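Local coordinates for protein carbon monoxide dehydrogenase (Thermococcus sp. AM4, PDB 6T7J) that probably catalyses the reversible oxidation of carbon monoxide to carbon dioxide at a nickel-iron-sulfur cluster, captured here in a nickel-free form, at residues V265-N270 with I337-Q342; S321-E326 with C343-I348. All coordinates share one frame; numbering follows the deposited sequence.

Interaction 1 of 2, residues V265-N270 with I337-Q342. With MSK (Broken Fe4S4 cluster), chain F.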
loop_
_atom_site.group_PDB
_atom_site.type_symbol
_atom_site.label_atom_id
_atom_site.label_comp_id
_atom_site.label_asym_id
_atom_site.label_seq_id
_atom_site.Cartn_x
_atom_site.Cartn_y
_atom_site.Cartn_z
ATOM N N VAL A 265 -19.744 16.058 19.502
ATOM C CA VAL A 265 -18.513 15.283 19.613
ATOM C C VAL A 265 -17.680 15.510 18.362
ATOM O O VAL A 265 -18.213 15.522 17.247
ATOM C CB VAL A 265 -18.816 13.784 19.814
ATOM C CG1 VAL A 265 -17.523 12.983 19.920
ATOM C CG2 VAL A 265 -19.686 13.575 21.048
ATOM N N VAL A 266 -16.376 15.720 18.541
ATOM C CA VAL A 266 -15.425 15.778 17.434
ATOM C C VAL A 266 -14.549 14.533 17.514
ATOM O O VAL A 266 -13.836 14.326 18.503
ATOM C CB VAL A 266 -14.581 17.064 17.453
ATOM C CG1 VAL A 266 -15.385 18.232 16.908
ATOM C CG2 VAL A 266 -14.072 17.377 18.853
ATOM N N HIS A 267 -14.608 13.702 16.475
ATOM C CA HIS A 267 -13.998 12.380 16.479
ATOM C C HIS A 267 -13.157 12.226 15.220
ATOM O O HIS A 267 -13.601 12.591 14.129
ATOM C CB HIS A 267 -15.088 11.302 16.554
ATOM C CG HIS A 267 -14.569 9.899 16.588
ATOM N ND1 HIS A 267 -13.289 9.583 16.990
ATOM C CD2 HIS A 267 -15.169 8.724 16.281
ATOM C CE1 HIS A 267 -13.121 8.274 16.923
ATOM N NE2 HIS A 267 -14.246 7.730 16.495
ATOM N N GLY A 268 -11.942 11.707 15.369
ATOM C CA GLY A 268 -11.069 11.569 14.220
ATOM C C GLY A 268 -9.621 11.916 14.498
ATOM O O GLY A 268 -9.063 11.463 15.502
ATOM N N HIS A 269 -8.997 12.720 13.632
ATOM C CA HIS A 269 -7.553 12.904 13.738
ATOM C C HIS A 269 -7.046 14.283 13.318
ATOM O O HIS A 269 -6.154 14.832 13.971
ATOM C CB HIS A 269 -6.842 11.825 12.918
ATOM C CG HIS A 269 -6.651 10.542 13.663
ATOM N ND1 HIS A 269 -7.685 9.664 13.912
ATOM C CD2 HIS A 269 -5.549 9.995 14.229
ATOM C CE1 HIS A 269 -7.228 8.630 14.595
ATOM N NE2 HIS A 269 -5.934 8.806 14.801
ATOM N N ASN A 270 -7.579 14.852 12.237
ATOM C CA ASN A 270 -7.026 16.093 11.700
ATOM C C ASN A 270 -7.631 17.297 12.410
ATOM O O ASN A 270 -8.855 17.474 12.370
ATOM C CB ASN A 270 -7.272 16.196 10.206
ATOM C CG ASN A 270 -6.224 17.036 9.509
ATOM O OD1 ASN A 270 -5.758 18.030 10.057
ATOM N ND2 ASN A 270 -5.835 16.634 8.305
ATOM N N ILE A 337 -21.998 13.779 15.953
ATOM C CA ILE A 337 -20.588 13.409 16.007
ATOM C C ILE A 337 -19.979 13.724 14.644
ATOM O O ILE A 337 -20.458 13.236 13.612
ATOM C CB ILE A 337 -20.382 11.935 16.400
ATOM C CG1 ILE A 337 -18.896 11.573 16.365
ATOM C CG2 ILE A 337 -21.202 10.999 15.516
ATOM C CD1 ILE A 337 -18.538 10.379 17.230
ATOM N N ILE A 338 -18.938 14.552 14.647
ATOM C CA ILE A 338 -18.309 15.071 13.439
ATOM C C ILE A 338 -16.986 14.346 13.262
ATOM O O ILE A 338 -16.094 14.459 14.112
ATOM C CB ILE A 338 -18.088 16.590 13.525
ATOM C CG1 ILE A 338 -19.270 17.272 14.218
ATOM C CG2 ILE A 338 -17.836 17.178 12.143
ATOM C CD1 ILE A 338 -20.591 17.049 13.528
ATOM N N VAL A 339 -16.848 13.611 12.158
ATOM C CA VAL A 339 -15.680 12.771 11.934
ATOM C C VAL A 339 -14.993 13.177 10.637
ATOM O O VAL A 339 -15.624 13.693 9.709
ATOM C CB VAL A 339 -16.057 11.272 11.913
ATOM C CG1 VAL A 339 -16.734 10.884 13.220
ATOM C CG2 VAL A 339 -16.961 10.963 10.732
ATOM N N ASP A 340 -13.677 12.954 10.588
ATOM C CA ASP A 340 -12.926 13.130 9.350
ATOM C C ASP A 340 -12.431 11.780 8.840
ATOM O O ASP A 340 -13.023 11.220 7.913
ATOM C CB ASP A 340 -11.765 14.118 9.534
ATOM C CG ASP A 340 -10.995 13.901 10.825
ATOM O OD1 ASP A 340 -11.049 12.786 11.379
ATOM O OD2 ASP A 340 -10.320 14.852 11.277
ATOM N N TYR A 341 -11.368 11.234 9.432
ATOM C CA TYR A 341 -10.906 9.910 9.036
ATOM C C TYR A 341 -10.114 9.269 10.170
ATOM O O TYR A 341 -9.787 9.910 11.173
ATOM C CB TYR A 341 -10.074 9.958 7.746
ATOM C CG TYR A 341 -9.011 11.037 7.664
ATOM C CD1 TYR A 341 -8.069 11.205 8.672
ATOM C CD2 TYR A 341 -8.932 11.867 6.551
ATOM C CE1 TYR A 341 -7.093 12.182 8.583
ATOM C CE2 TYR A 341 -7.960 12.844 6.454
ATOM C CZ TYR A 341 -7.045 12.998 7.471
ATOM O OH TYR A 341 -6.079 13.972 7.372
ATOM N N GLN A 342 -9.824 7.976 9.985
ATOM C CA GLN A 342 -8.989 7.149 10.855
ATOM C C GLN A 342 -9.689 6.770 12.157
ATOM O O GLN A 342 -10.055 7.636 12.959
ATOM C CB GLN A 342 -7.652 7.838 11.141
ATOM C CG GLN A 342 -6.733 7.893 9.932
ATOM C CD GLN A 342 -5.497 8.729 10.178
ATOM O OE1 GLN A 342 -5.006 8.811 11.304
ATOM N NE2 GLN A 342 -4.988 9.360 9.124
HETATM S S1 MSK F . -7.020 7.240 17.654
HETATM S S3 MSK F . -4.711 4.991 16.361
HETATM S S4 MSK F . -7.280 3.821 18.313
HETATM S S5 MSK F . -4.770 5.895 19.462
HETATM FE FE1 MSK F . -5.203 8.278 16.800
HETATM FE FE2 MSK F . -6.863 5.683 19.376
HETATM FE FE3 MSK F . -5.105 3.902 18.262
HETATM FE FE4 MSK F . -6.903 5.185 16.695
#

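Interaction 2 of 2, residues S321-E326 with C343-I348. With MSK (Broken Fe4S4 cluster), chain F.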
loop_
_atom_site.group_PDB
_atom_site.type_symbol
_atom_site.label_atom_id
_atom_site.label_comp_id
_atom_site.label_asym_id
_atom_site.label_seq_id
_atom_site.Cartn_x
_atom_site.Cartn_y
_atom_site.Cartn_z
ATOM N N SER A 321 -11.947 7.294 24.726
ATOM C CA SER A 321 -10.970 6.768 23.789
ATOM C C SER A 321 -11.672 5.948 22.703
ATOM O O SER A 321 -12.896 6.021 22.540
ATOM C CB SER A 321 -9.922 5.951 24.555
ATOM O OG SER A 321 -10.514 4.826 25.181
ATOM N N PHE A 322 -10.893 5.152 21.969
ATOM C CA PHE A 322 -11.347 4.397 20.806
ATOM C C PHE A 322 -12.619 3.608 21.089
ATOM O O PHE A 322 -13.701 3.971 20.612
ATOM C CB PHE A 322 -10.225 3.465 20.342
ATOM C CG PHE A 322 -10.576 2.631 19.146
ATOM C CD1 PHE A 322 -11.002 3.223 17.970
ATOM C CD2 PHE A 322 -10.468 1.252 19.196
ATOM C CE1 PHE A 322 -11.325 2.454 16.869
ATOM C CE2 PHE A 322 -10.784 0.478 18.099
ATOM C CZ PHE A 322 -11.217 1.081 16.934
ATOM N N LEU A 323 -12.505 2.554 21.898
ATOM C CA LEU A 323 -13.606 1.629 22.141
ATOM C C LEU A 323 -14.808 2.285 22.808
ATOM O O LEU A 323 -15.833 1.631 23.024
ATOM C CB LEU A 323 -13.122 0.457 22.995
ATOM C CG LEU A 323 -12.351 -0.600 22.209
ATOM C CD1 LEU A 323 -11.817 -1.677 23.135
ATOM C CD2 LEU A 323 -13.236 -1.198 21.129
ATOM N N MET A 324 -14.706 3.572 23.135
ATOM C CA MET A 324 -15.806 4.280 23.767
ATOM C C MET A 324 -16.654 5.082 22.787
ATOM O O MET A 324 -17.722 5.567 23.183
ATOM C CB MET A 324 -15.274 5.207 24.867
ATOM C CG MET A 324 -14.561 4.464 25.989
ATOM S SD MET A 324 -13.751 5.549 27.178
ATOM C CE MET A 324 -15.167 6.175 28.079
ATOM N N GLN A 325 -16.224 5.218 21.525
ATOM C CA GLN A 325 -16.971 6.050 20.583
ATOM C C GLN A 325 -18.427 5.600 20.484
ATOM O O GLN A 325 -19.351 6.400 20.689
ATOM C CB GLN A 325 -16.294 6.050 19.206
ATOM C CG GLN A 325 -16.007 4.683 18.599
ATOM C CD GLN A 325 -15.204 4.780 17.317
ATOM O OE1 GLN A 325 -15.730 5.159 16.269
ATOM N NE2 GLN A 325 -13.922 4.443 17.393
ATOM N N GLU A 326 -18.649 4.310 20.204
ATOM C CA GLU A 326 -19.997 3.753 20.225
ATOM C C GLU A 326 -20.726 4.130 21.505
ATOM O O GLU A 326 -21.849 4.648 21.469
ATOM C CB GLU A 326 -19.938 2.232 20.094
ATOM C CG GLU A 326 -19.972 1.705 18.679
ATOM C CD GLU A 326 -19.655 0.228 18.632
ATOM O OE1 GLU A 326 -18.785 -0.210 19.414
ATOM O OE2 GLU A 326 -20.281 -0.493 17.826
ATOM N N CYS A 343 -9.877 5.461 12.353
ATOM C CA CYS A 343 -10.450 4.877 13.569
ATOM C C CYS A 343 -11.880 5.347 13.823
ATOM O O CYS A 343 -12.346 5.357 14.966
ATOM C CB CYS A 343 -9.570 5.153 14.793
ATOM S SG CYS A 343 -7.846 4.631 14.617
ATOM N N ILE A 344 -12.589 5.732 12.765
ATOM C CA ILE A 344 -14.022 5.993 12.840
ATOM C C ILE A 344 -14.723 4.669 12.558
ATOM O O ILE A 344 -14.822 4.241 11.408
ATOM C CB ILE A 344 -14.463 7.078 11.856
ATOM C CG1 ILE A 344 -13.531 8.290 11.923
ATOM C CG2 ILE A 344 -15.909 7.471 12.124
ATOM C CD1 ILE A 344 -13.507 8.973 13.272
ATOM N N MET A 345 -15.198 4.013 13.611
ATOM C CA MET A 345 -15.939 2.770 13.453
ATOM C C MET A 345 -17.138 3.003 12.544
ATOM O O MET A 345 -17.955 3.887 12.834
ATOM C CB MET A 345 -16.422 2.245 14.803
ATOM C CG MET A 345 -15.339 1.693 15.709
ATOM S SD MET A 345 -16.065 0.911 17.166
ATOM C CE MET A 345 -14.610 0.644 18.178
ATOM N N PRO A 346 -17.274 2.266 11.439
ATOM C CA PRO A 346 -18.517 2.369 10.656
ATOM C C PRO A 346 -19.752 2.084 11.491
ATOM O O PRO A 346 -20.814 2.677 11.254
ATOM C CB PRO A 346 -18.321 1.323 9.548
ATOM C CG PRO A 346 -16.831 1.155 9.442
ATOM C CD PRO A 346 -16.298 1.346 10.829
ATOM N N ALA A 347 -19.618 1.219 12.500
ATOM C CA ALA A 347 -20.746 0.854 13.350
ATOM C C ALA A 347 -21.378 2.063 14.029
ATOM O O ALA A 347 -22.562 2.016 14.383
ATOM C CB ALA A 347 -20.299 -0.160 14.402
ATOM N N ILE A 348 -20.620 3.149 14.222
ATOM C CA ILE A 348 -21.189 4.323 14.877
ATOM C C ILE A 348 -22.376 4.868 14.102
ATOM O O ILE A 348 -23.226 5.551 14.683
ATOM C CB ILE A 348 -20.135 5.435 15.092
ATOM C CG1 ILE A 348 -19.815 6.152 13.778
ATOM C CG2 ILE A 348 -18.888 4.880 15.763
ATOM C CD1 ILE A 348 -19.028 7.428 13.961
HETATM S S1 MSK F . -7.020 7.240 17.654
HETATM S S3 MSK F . -4.711 4.991 16.361
HETATM S S4 MSK F . -7.280 3.821 18.313
HETATM S S5 MSK F . -4.770 5.895 19.462
HETATM FE FE1 MSK F . -5.203 8.278 16.800
HETATM FE FE2 MSK F . -6.863 5.683 19.376
HETATM FE FE3 MSK F . -5.105 3.902 18.262
HETATM FE FE4 MSK F . -6.903 5.185 16.695
#

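Interaction 1 of 2, residues V265-N270 with I337-Q342
The imidazole of His269 has Gln342 over one face: OE1 of Gln342 sits 3.2 Å from CD2 of His269 near the rim, and CB of Gln342 makes a CH-pi contact 3.7 Å from the ring centroid. The planes of ring and amide stand 49° apart, and the amide oxygen is also hydrogen-bonded to Lys559. At the ring's far end NE2 of His269 binds an iron, FE1, at 2.2 Å, an ion that Cys305 also ligates. The Tyr341 hydroxyl accepts a 2.8 Å bond from ND2 of Asn270. Asp340 holds the turn after the strand: its OD1 takes the N-H of His269 through its syn lone pair, and its OD2 that of Asn270. An alanine in place of Asp340 would probably leave both amides without their acceptors and the histidine ligand less firmly placed. Gly268 suits its site, since any side chain would collide with OD1 of Asp340. Val265 and Ile337 lie side by side on paired parallel strands, which beta-branched residues fit, joined by Ile338 N to Val265 O and His267 N to Ile338 O. The C-terminal strand ends are where a Rossmann-like parallel alpha/beta sheet characteristically binds its ligand, here an iron of the cluster.

Interaction 2 of 2, residues S321-E326 with C343-I348
Gln325 carries the polar part of the contact with Cys343 and Met345, its amide giving one hydrogen bond and accepting another. It donates from NE2 of Gln325 to O of Cys343 at 3.0 Å, nearly in its own amide plane, and accepts the N-H of Met345 on OE1 of Gln325, N to OE1 being 2.9 Å. Glutamine fits because its single flat group offers a donor and an acceptor to the backbone on either side of Ile344. Its CG lies between the backbone N and the carbonyl carbon (chi1 53°), and the extended chain beyond carries the amide across to 343-348, while a second bond from NE2, back to O of Phe322 in its own segment, helps fix its rotation.

The apolar contacts centre on the long, unbranched Met345. Its methyl CE lies over one face of the Phe322 ring, 3.9 Å from the centroid, in a CH-pi contact, and also touches CD2 of Leu323. SD of Met345, farther off and oblique, adds a Met-aromatic contact.

At the edge of the same ring, CE1 of Phe322 meets O of Cys343 in plane at 3.6 Å and packs on CB of Cys343.

Charge enters through Glu326, whose carboxylate is paired with Arg38 by a salt bridge; OE2 of Glu326 lies 3.4 Å from CB of Ala347, a short side chain that suits so close an approach.

SG of Cys343 binds the iron FE4, and CB of Phe322 packs 3.6 Å from the cluster sulfur S4. Met60 of the second subunit also packs on Phe322. Cys343 and Phe322 belong to the pocket of cluster C, the active-site cluster of nickel-containing CO dehydrogenases, present here as a broken, nickel-free iron-sulfur cluster.

Both interactions are buried and both supply an iron ligand to the same cluster, but from different parts of the fold. Interaction 1 joins neighbouring parallel strands and the turns that leave them, so its chemistry divides between backbone pairing of the strands and side-chain bonds, chiefly from a carboxylate, in the turns beyond. Interaction 2 joins the starts of two helices, 325-330 and 347-352, and relies on a side-chain amide, methionine packing and a thiolate. Their segments alternate along the chain, with 337-342 running directly into 343-348. They also meet in space: His267 NE2 lies 3.0 Å from Gln325 OE1, probably hydrogen-bonded, and Val339 packs against Ile344. Each reaches the second subunit.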